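Local coordinates for putative cytoplasmic protein (PDB 2GK3), which is of unknown function but assembles into a hexamer and probably has a fold like that of class I glutamine amidotransferases, at the interface of chains A and B. Numbering follows the deposited sequence. Chains: chain A/B, putative cytoplasmic protein.

The interface of chains A and B. Residues chain A 92, 104, 106, 109; chain B 160, 162-163.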
loop_
_atom_site.group_PDB
_atom_site.type_symbol
_atom_site.label_atom_id
_atom_site.label_comp_id
_atom_site.label_asym_id
_atom_site.label_seq_id
_atom_site.Cartn_x
_atom_site.Cartn_y
_atom_site.Cartn_z
ATOM N N LEU A 92 -6.141 10.008 20.566
ATOM C CA LEU A 92 -7.590 10.000 20.642
ATOM C C LEU A 92 -8.192 8.699 20.168
ATOM O O LEU A 92 -9.347 8.406 20.484
ATOM C CB LEU A 92 -8.150 11.148 19.809
ATOM C CG LEU A 92 -7.839 12.552 20.311
ATOM C CD1 LEU A 92 -7.951 13.563 19.177
ATOM C CD2 LEU A 92 -8.781 12.900 21.465
ATOM N N LYS A 104 -13.333 4.707 26.543
ATOM C CA LYS A 104 -12.124 4.830 27.337
ATOM C C LYS A 104 -11.744 6.277 27.598
ATOM O O LYS A 104 -12.125 7.155 26.841
ATOM C CB LYS A 104 -10.972 3.995 26.741
ATOM C CG LYS A 104 -10.125 4.675 25.676
ATOM C CD LYS A 104 -8.920 3.793 25.285
ATOM C CE LYS A 104 -8.127 3.335 26.517
ATOM N NZ LYS A 104 -6.838 2.654 26.214
ATOM N N ASN A 106 -10.156 9.858 27.680
ATOM C CA ASN A 106 -9.490 10.673 26.685
ATOM C C ASN A 106 -8.079 11.076 27.130
ATOM O O ASN A 106 -7.909 11.839 28.105
ATOM C CB ASN A 106 -10.346 11.904 26.405
ATOM C CG ASN A 106 -9.807 12.754 25.280
ATOM O OD1 ASN A 106 -8.619 13.090 25.250
ATOM N ND2 ASN A 106 -10.695 13.146 24.363
ATOM N N GLU A 109 -7.358 14.810 27.203
ATOM C CA GLU A 109 -7.943 15.366 28.419
ATOM C C GLU A 109 -7.083 15.013 29.619
ATOM O O GLU A 109 -6.872 15.855 30.484
ATOM C CB GLU A 109 -9.385 14.884 28.648
ATOM C CG GLU A 109 -10.411 15.396 27.635
ATOM C CD GLU A 109 -10.715 16.888 27.773
ATOM O OE1 GLU A 109 -10.283 17.512 28.766
ATOM O OE2 GLU A 109 -11.398 17.438 26.891
ATOM N N GLU B 160 -13.489 14.143 18.209
ATOM C CA GLU B 160 -13.314 12.787 18.702
ATOM C C GLU B 160 -13.615 12.725 20.208
ATOM O O GLU B 160 -13.025 13.450 21.011
ATOM C CB GLU B 160 -11.898 12.263 18.368
ATOM C CG GLU B 160 -11.588 12.157 16.850
ATOM C CD GLU B 160 -12.248 10.944 16.155
ATOM O OE1 GLU B 160 -12.990 10.174 16.828
ATOM O OE2 GLU B 160 -12.015 10.753 14.934
ATOM N N PRO B 162 -13.616 9.757 22.651
ATOM C CA PRO B 162 -13.519 8.385 23.108
ATOM C C PRO B 162 -14.099 8.166 24.515
ATOM O O PRO B 162 -14.421 7.031 24.847
ATOM C CB PRO B 162 -12.006 8.100 23.084
ATOM C CG PRO B 162 -11.353 9.428 23.136
ATOM C CD PRO B 162 -12.286 10.356 22.420
ATOM N N GLU B 163 -14.204 9.231 25.317
ATOM C CA GLU B 163 -14.813 9.176 26.657
ATOM C C GLU B 163 -16.312 8.981 26.565
ATOM O O GLU B 163 -16.919 8.532 27.534
ATOM C CB GLU B 163 -14.652 10.474 27.468
ATOM C CG GLU B 163 -13.525 11.375 27.159
ATOM C CD GLU B 163 -13.799 12.308 26.010
ATOM O OE1 GLU B 163 -14.070 13.504 26.236
ATOM O OE2 GLU B 163 -13.708 11.834 24.871
HETATM O O HOH W 1 -12.942 15.746 25.317
#
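A:Asn106 meets B:Glu163 in a contact between two copies of one glutamine amidotransferase-like protein whose interface is not an exact two-fold, a small patch that helps join neighbouring subunits of the hexamer. The turn linking strands 158-161 and 164-169 of chain B lies against the loop before helix 107-116 of chain A, illustrating how a helix cap can also serve an interface. A:Asn106 holds CG anti to its backbone N (chi1 -174°), and its OD1 accepts the backbone N of A:Glu109 at 2.9 Å, the N-cap bond of that helix. With the oxygen thus engaged, the amide ND2 is turned to chain B and gives a nearly straight but weak hydrogen bond to the carboxylate OE2 of B:Glu163 at 3.3 Å. The amide and carboxylate planes stand almost perpendicular, 89° apart, while CB of A:Asn106 packs on CG of B:Glu163 at 3.3 Å. B:Glu163 bends at chi2 (83°), and its other oxygen, OE1, reaches a water 2.7 Å away that also binds A:Glu109 OE2; this bridge probably eases repulsion between the two acidic groups. Next to it, the ring of B:Pro162 lies against chain A, its CG 3.5 Å from the carbonyl O of A:Leu92. The O of B:Pro162 accepts the backbone N of A:Lys104 at 3.1 Å. CB of A:Leu92 faces CB of B:Glu160 at 4.2 Å, and each residue has appreciable surface hidden by the partner chain.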